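Local atomic coordinates of glutamate racemase (Bacillus anthracis, PDB entry 2DWU), a protein that belongs to the Asp/Glu/hydantoin racemase family of bacterial enzymes and holds D-glutamic acid in a pocket between two parallel alpha/beta sheets. Residues G117-T121 and G187-Y191; V169-L173 and Y197-L202. All blocks are in the same frame, centred on the assembly; numbering follows the deposited sequence. Where two conformers were deposited one is given.

Interaction 1 of 2, residues G117-T121 and G187-Y191. With DGL (D-glutamic acid), chain H.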
loop_
_atom_site.group_PDB
_atom_site.type_symbol
_atom_site.label_atom_id
_atom_site.label_comp_id
_atom_site.label_asym_id
_atom_site.label_seq_id
_atom_site.Cartn_x
_atom_site.Cartn_y
_atom_site.Cartn_z
ATOM N N GLY B 117 -11.815 -12.650 5.382
ATOM C CA GLY B 117 -13.221 -12.351 5.567
ATOM C C GLY B 117 -13.465 -10.902 5.129
ATOM O O GLY B 117 -12.540 -10.096 5.080
ATOM N N VAL B 118 -14.695 -10.577 4.763
ATOM C CA VAL B 118 -15.020 -9.177 4.465
ATOM C C VAL B 118 -16.472 -8.955 4.821
ATOM O O VAL B 118 -17.330 -9.801 4.558
ATOM C CB VAL B 118 -14.771 -8.759 3.003
ATOM C CG1 VAL B 118 -15.599 -9.615 2.043
ATOM C CG2 VAL B 118 -15.120 -7.267 2.844
ATOM N N ILE B 119 -16.731 -7.811 5.449
ATOM C CA ILE B 119 -18.069 -7.432 5.897
ATOM C C ILE B 119 -18.443 -6.098 5.274
ATOM O O ILE B 119 -17.570 -5.266 4.981
ATOM C CB ILE B 119 -18.179 -7.335 7.449
ATOM C CG1 ILE B 119 -17.074 -6.442 8.037
ATOM C CG2 ILE B 119 -18.100 -8.772 8.017
ATOM C CD1 ILE B 119 -17.293 -6.114 9.513
ATOM N N GLY B 120 -19.735 -5.896 5.049
ATOM C CA GLY B 120 -20.163 -4.647 4.440
ATOM C C GLY B 120 -21.658 -4.648 4.285
ATOM O O GLY B 120 -22.343 -5.517 4.845
ATOM N N THR B 121 -22.178 -3.678 3.540
ATOM C CA THR B 121 -23.630 -3.589 3.342
ATOM C C THR B 121 -24.118 -4.702 2.431
ATOM O O THR B 121 -23.339 -5.380 1.776
ATOM C CB THR B 121 -24.035 -2.282 2.619
ATOM O OG1 THR B 121 -23.443 -2.284 1.303
ATOM C CG2 THR B 121 -23.599 -1.048 3.400
ATOM N N GLY B 187 -15.276 -3.587 4.959
ATOM C CA GLY B 187 -15.815 -3.129 3.691
ATOM C C GLY B 187 -16.973 -2.147 3.731
ATOM O O GLY B 187 -17.899 -2.247 2.931
ATOM N N CYS B 188 -16.868 -1.182 4.631
ATOM C CA CYS B 188 -17.897 -0.161 4.797
ATOM C C CYS B 188 -17.223 1.043 5.466
ATOM O O CYS B 188 -16.384 0.877 6.354
ATOM C CB CYS B 188 -19.013 -0.690 5.698
ATOM S SG CYS B 188 -20.325 0.531 6.054
ATOM N N THR B 189 -17.624 2.242 5.042
ATOM C CA THR B 189 -17.068 3.485 5.562
ATOM C C THR B 189 -17.183 3.629 7.070
ATOM O O THR B 189 -16.339 4.257 7.697
ATOM C CB THR B 189 -17.812 4.726 4.990
ATOM O OG1 THR B 189 -19.225 4.538 5.127
ATOM C CG2 THR B 189 -17.461 4.958 3.522
ATOM N N HIS B 190 -18.243 3.071 7.651
ATOM C CA HIS B 190 -18.468 3.284 9.068
ATOM C C HIS B 190 -17.751 2.345 10.005
ATOM O O HIS B 190 -17.588 2.657 11.189
ATOM C CB HIS B 190 -19.964 3.153 9.384
ATOM C CG HIS B 190 -20.833 4.196 8.754
ATOM N ND1 HIS B 190 -20.823 4.474 7.403
ATOM C CD2 HIS B 190 -21.812 4.964 9.286
ATOM C CE1 HIS B 190 -21.766 5.361 7.130
ATOM N NE2 HIS B 190 -22.380 5.673 8.258
ATOM N N TYR B 191 -17.301 1.202 9.492
ATOM C CA TYR B 191 -16.733 0.217 10.398
ATOM C C TYR B 191 -15.483 0.555 11.188
ATOM O O TYR B 191 -15.276 -0.025 12.255
ATOM C CB TYR B 191 -16.578 -1.137 9.687
ATOM C CG TYR B 191 -17.885 -1.720 9.142
ATOM C CD1 TYR B 191 -19.137 -1.115 9.383
ATOM C CD2 TYR B 191 -17.857 -2.860 8.327
ATOM C CE1 TYR B 191 -20.307 -1.617 8.815
ATOM C CE2 TYR B 191 -19.023 -3.375 7.745
ATOM C CZ TYR B 191 -20.240 -2.752 7.981
ATOM O OH TYR B 191 -21.331 -3.250 7.326
HETATM N N DGL H . -21.028 4.535 2.985
HETATM C CA DGL H . -21.708 3.203 2.927
HETATM C C DGL H . -20.721 2.138 2.600
HETATM O O DGL H . -21.063 1.032 2.200
HETATM C CB DGL H . -22.384 2.895 4.281
HETATM C CG DGL H . -23.697 3.711 4.345
HETATM C CD DGL H . -24.707 3.398 3.319
HETATM O OE1 DGL H . -25.362 2.354 3.298
HETATM O OE2 DGL H . -24.873 4.306 2.385
HETATM O OXT DGL H . -19.459 2.433 2.749
HETATM O O HOH W 1 -20.387 -1.603 2.446
#
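One water joins Thr121, Gly187 and the bound D-glutamic acid: it accepts from Thr121 N (3.0 Å) and donates to Gly187 O and to the ligand's O, the water–Gly187 O distance being 2.6 Å. With three partners it ties the residue after strand 115-120 to the loop that follows strand 183-187, at the edge of the pocket, where neighbouring parallel strands finish side by side. The direct backbone bond there, Gly187 N to Ile119 O, is short at 2.8 Å but bent to 123° and therefore weak.

Tyr191 packs its ring against Ile119 and Gly120. Its CD2 meets Ile119 CD1 at 3.5 Å, while the backbone around Ile119 C and Gly120 N lies at the ring's edge. One ring face carries Cys188 CB, 3.2 Å above the plane and over its centre. The Tyr191 OH sits against Gly120 C and CA.

With chi1 at 177°, the Cys188 sulfur points away from N and reaches ligand CB at 3.6 Å; His190 N gives it a weak but nearly straight hydrogen bond. Thr189 grips the ligand twice: its N donates to OXT (2.9 Å, 170°), and its OG1 accepts from the ligand's amino N at 2.8 Å. The same OG1 is also hydrogen-bonded to His190 ND1, and His190 NE2 in turn to Glu156, a second-shell residue that helps fix the imidazole. Thr121 turns CG2 toward ligand O, whereas its OG1 bonds to Thr79 and caps the following helix at Thr124 N.

These segments thus supply part of the grip on the ligand, through one backbone N-H, one side-chain hydroxyl and a water linking its carboxylate to Thr121 N and Gly187 O; Ser15, Tyr46, Gly47, Asn78 and Thr79 bind it too.

Interaction 2 of 2, residues V169-L173 and Y197-L202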
loop_
_atom_site.group_PDB
_atom_site.type_symbol
_atom_site.label_atom_id
_atom_site.label_comp_id
_atom_site.label_asym_id
_atom_site.label_seq_id
_atom_site.Cartn_x
_atom_site.Cartn_y
_atom_site.Cartn_z
ATOM N N VAL B 169 -22.559 -5.999 17.277
ATOM C CA VAL B 169 -21.318 -6.460 16.652
ATOM C C VAL B 169 -21.215 -7.986 16.832
ATOM O O VAL B 169 -20.813 -8.709 15.902
ATOM C CB VAL B 169 -20.088 -5.744 17.252
ATOM C CG1 VAL B 169 -18.779 -6.434 16.788
ATOM C CG2 VAL B 169 -20.083 -4.273 16.791
ATOM N N LYS B 170 -21.608 -8.481 18.014
ATOM C CA LYS B 170 -21.571 -9.924 18.269
ATOM C C LYS B 170 -22.461 -10.672 17.275
ATOM O O LYS B 170 -22.057 -11.683 16.666
ATOM C CB LYS B 170 -22.020 -10.234 19.712
ATOM C CG LYS B 170 -22.053 -11.732 20.024
ATOM C CD LYS B 170 -22.337 -12.005 21.491
ATOM C CE LYS B 170 -21.243 -11.412 22.365
ATOM N NZ LYS B 170 -19.906 -12.063 22.140
ATOM N N GLN B 171 -23.675 -10.166 17.092
ATOM C CA GLN B 171 -24.627 -10.776 16.190
ATOM C C GLN B 171 -24.180 -10.709 14.737
ATOM O O GLN B 171 -24.343 -11.665 13.972
ATOM C CB GLN B 171 -25.988 -10.090 16.323
ATOM C CG GLN B 171 -26.739 -10.439 17.588
ATOM C CD GLN B 171 -28.092 -9.756 17.659
ATOM O OE1 GLN B 171 -28.607 -9.255 16.650
ATOM N NE2 GLN B 171 -28.682 -9.743 18.848
ATOM N N ALA B 172 -23.610 -9.575 14.348
ATOM C CA ALA B 172 -23.176 -9.407 12.970
ATOM C C ALA B 172 -22.007 -10.317 12.613
ATOM O O ALA B 172 -21.953 -10.831 11.500
ATOM C CB ALA B 172 -22.773 -7.939 12.713
ATOM N N LEU B 173 -21.081 -10.496 13.552
ATOM C CA LEU B 173 -19.881 -11.293 13.283
ATOM C C LEU B 173 -19.989 -12.778 13.607
ATOM O O LEU B 173 -19.065 -13.533 13.316
ATOM C CB LEU B 173 -18.680 -10.701 14.021
ATOM C CG LEU B 173 -18.135 -9.340 13.553
ATOM C CD1 LEU B 173 -17.070 -8.876 14.506
ATOM C CD2 LEU B 173 -17.577 -9.450 12.141
ATOM N N TYR B 197 -14.494 -3.074 18.991
ATOM C CA TYR B 197 -15.504 -4.096 19.247
ATOM C C TYR B 197 -15.239 -5.317 18.403
ATOM O O TYR B 197 -15.352 -6.447 18.862
ATOM C CB TYR B 197 -16.913 -3.584 18.910
ATOM C CG TYR B 197 -17.403 -2.463 19.788
ATOM C CD1 TYR B 197 -17.215 -1.131 19.427
ATOM C CD2 TYR B 197 -18.046 -2.741 20.990
ATOM C CE1 TYR B 197 -17.668 -0.096 20.259
ATOM C CE2 TYR B 197 -18.495 -1.727 21.820
ATOM C CZ TYR B 197 -18.305 -0.412 21.451
ATOM O OH TYR B 197 -18.760 0.593 22.281
ATOM N N ILE B 198 -14.906 -5.071 17.144
ATOM C CA ILE B 198 -14.650 -6.149 16.201
ATOM C C ILE B 198 -13.449 -6.991 16.611
ATOM O O ILE B 198 -13.511 -8.231 16.581
ATOM C CB ILE B 198 -14.467 -5.557 14.777
ATOM C CG1 ILE B 198 -15.811 -4.973 14.316
ATOM C CG2 ILE B 198 -13.994 -6.638 13.804
ATOM C CD1 ILE B 198 -15.707 -4.149 13.034
ATOM N N LYS B 199 -12.367 -6.331 16.995
ATOM C CA LYS B 199 -11.159 -7.038 17.424
ATOM C C LYS B 199 -11.467 -7.917 18.624
ATOM O O LYS B 199 -10.983 -9.040 18.724
ATOM C CB LYS B 199 -10.060 -6.054 17.819
ATOM C CG LYS B 199 -9.533 -5.228 16.675
ATOM C CD LYS B 199 -8.437 -4.266 17.109
ATOM C CE LYS B 199 -7.695 -3.744 15.877
ATOM N NZ LYS B 199 -6.627 -2.770 16.215
ATOM N N LYS B 200 -12.260 -7.390 19.548
ATOM C CA LYS B 200 -12.622 -8.147 20.738
ATOM C C LYS B 200 -13.412 -9.399 20.371
ATOM O O LYS B 200 -13.238 -10.468 20.974
ATOM C CB LYS B 200 -13.457 -7.268 21.676
ATOM C CG LYS B 200 -14.112 -8.020 22.832
ATOM C CD LYS B 200 -13.097 -8.514 23.848
ATOM C CE LYS B 200 -12.544 -7.360 24.662
ATOM N NZ LYS B 200 -12.021 -6.273 23.780
ATOM N N GLU B 201 -14.275 -9.273 19.370
ATOM C CA GLU B 201 -15.106 -10.382 18.942
ATOM C C GLU B 201 -14.358 -11.451 18.133
ATOM O O GLU B 201 -14.609 -12.641 18.298
ATOM C CB GLU B 201 -16.294 -9.840 18.132
ATOM C CG GLU B 201 -17.372 -10.874 17.825
ATOM C CD GLU B 201 -18.142 -11.331 19.075
ATOM O OE1 GLU B 201 -18.590 -12.493 19.096
ATOM O OE2 GLU B 201 -18.312 -10.527 20.022
ATOM N N LEU B 202 -13.432 -11.037 17.272
ATOM C CA LEU B 202 -12.713 -12.007 16.452
ATOM C C LEU B 202 -11.414 -12.533 17.030
ATOM O O LEU B 202 -10.962 -13.619 16.647
ATOM C CB LEU B 202 -12.452 -11.427 15.061
ATOM C CG LEU B 202 -13.736 -11.111 14.280
ATOM C CD1 LEU B 202 -13.378 -10.601 12.888
ATOM C CD2 LEU B 202 -14.605 -12.356 14.173
#
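Tyr197 begins the contacts of helix 195-202 with helix 162-177, a helix–helix packing of an alpha/beta domain; the two helices, joined in sequence through strand 183-187, cross at -56° with their local axes 9.9 Å apart. Its CB lies 3.9 Å from Val169 CG2, the two side chains meeting at about a right angle, while the ring leads away toward Thr162, Val165 and Thr166 on the earlier turns of helix 162-177.

Ile198 comes next and uses both branches: CG1 faces Val169 CG1, and CG2 lies 3.9 Å from Leu173 CD1. Beyond them it rests on Leu184 and Leu186 of the sheet, so the apolar side of the crossing continues into the strands beneath.

Glu201 spans the change from apolar to polar. Its CB and CG slide past Leu173 in the opposite sense, with CB 3.8 Å from Leu173 CD1. A bend at chi2 (68°) then turns the carboxylate across the Lys170 side chain, beside its CB and CG, at the exposed border. Leu202 ends the row with CG 4.0 Å from Leu173 CD1.

Lys170 folds back at its last two torsions to close the salt bridge: NZ reaches Glu201 OE2 on its syn lone pair at 3.1 Å, with a weaker bond to OE1.

Both contacts lie in the alpha/beta unit built on the four-stranded parallel sheet (142-147, 115-120, 183-187, 207-210), with centres 12 Å apart. Their segments alternate along the chain: 117-121, 169-173, 187-191, 197-202. Interaction 1 sits at the strand ends by the ligand, whereas interaction 2 packs two helices against the sheet, the side chain of Ile198 about 13 Å from the D-glutamic acid. They touch through Ile119 CG2 and Leu173 CD2, and through Tyr191 O and Ile198 CD1, both at 4.2 Å. The helix pair thus touches Ile119 and Tyr191, close in sequence to pocket residues Thr121 and His190, and the loop bearing Cys188, Thr189 and His190 runs directly into helix 195-202.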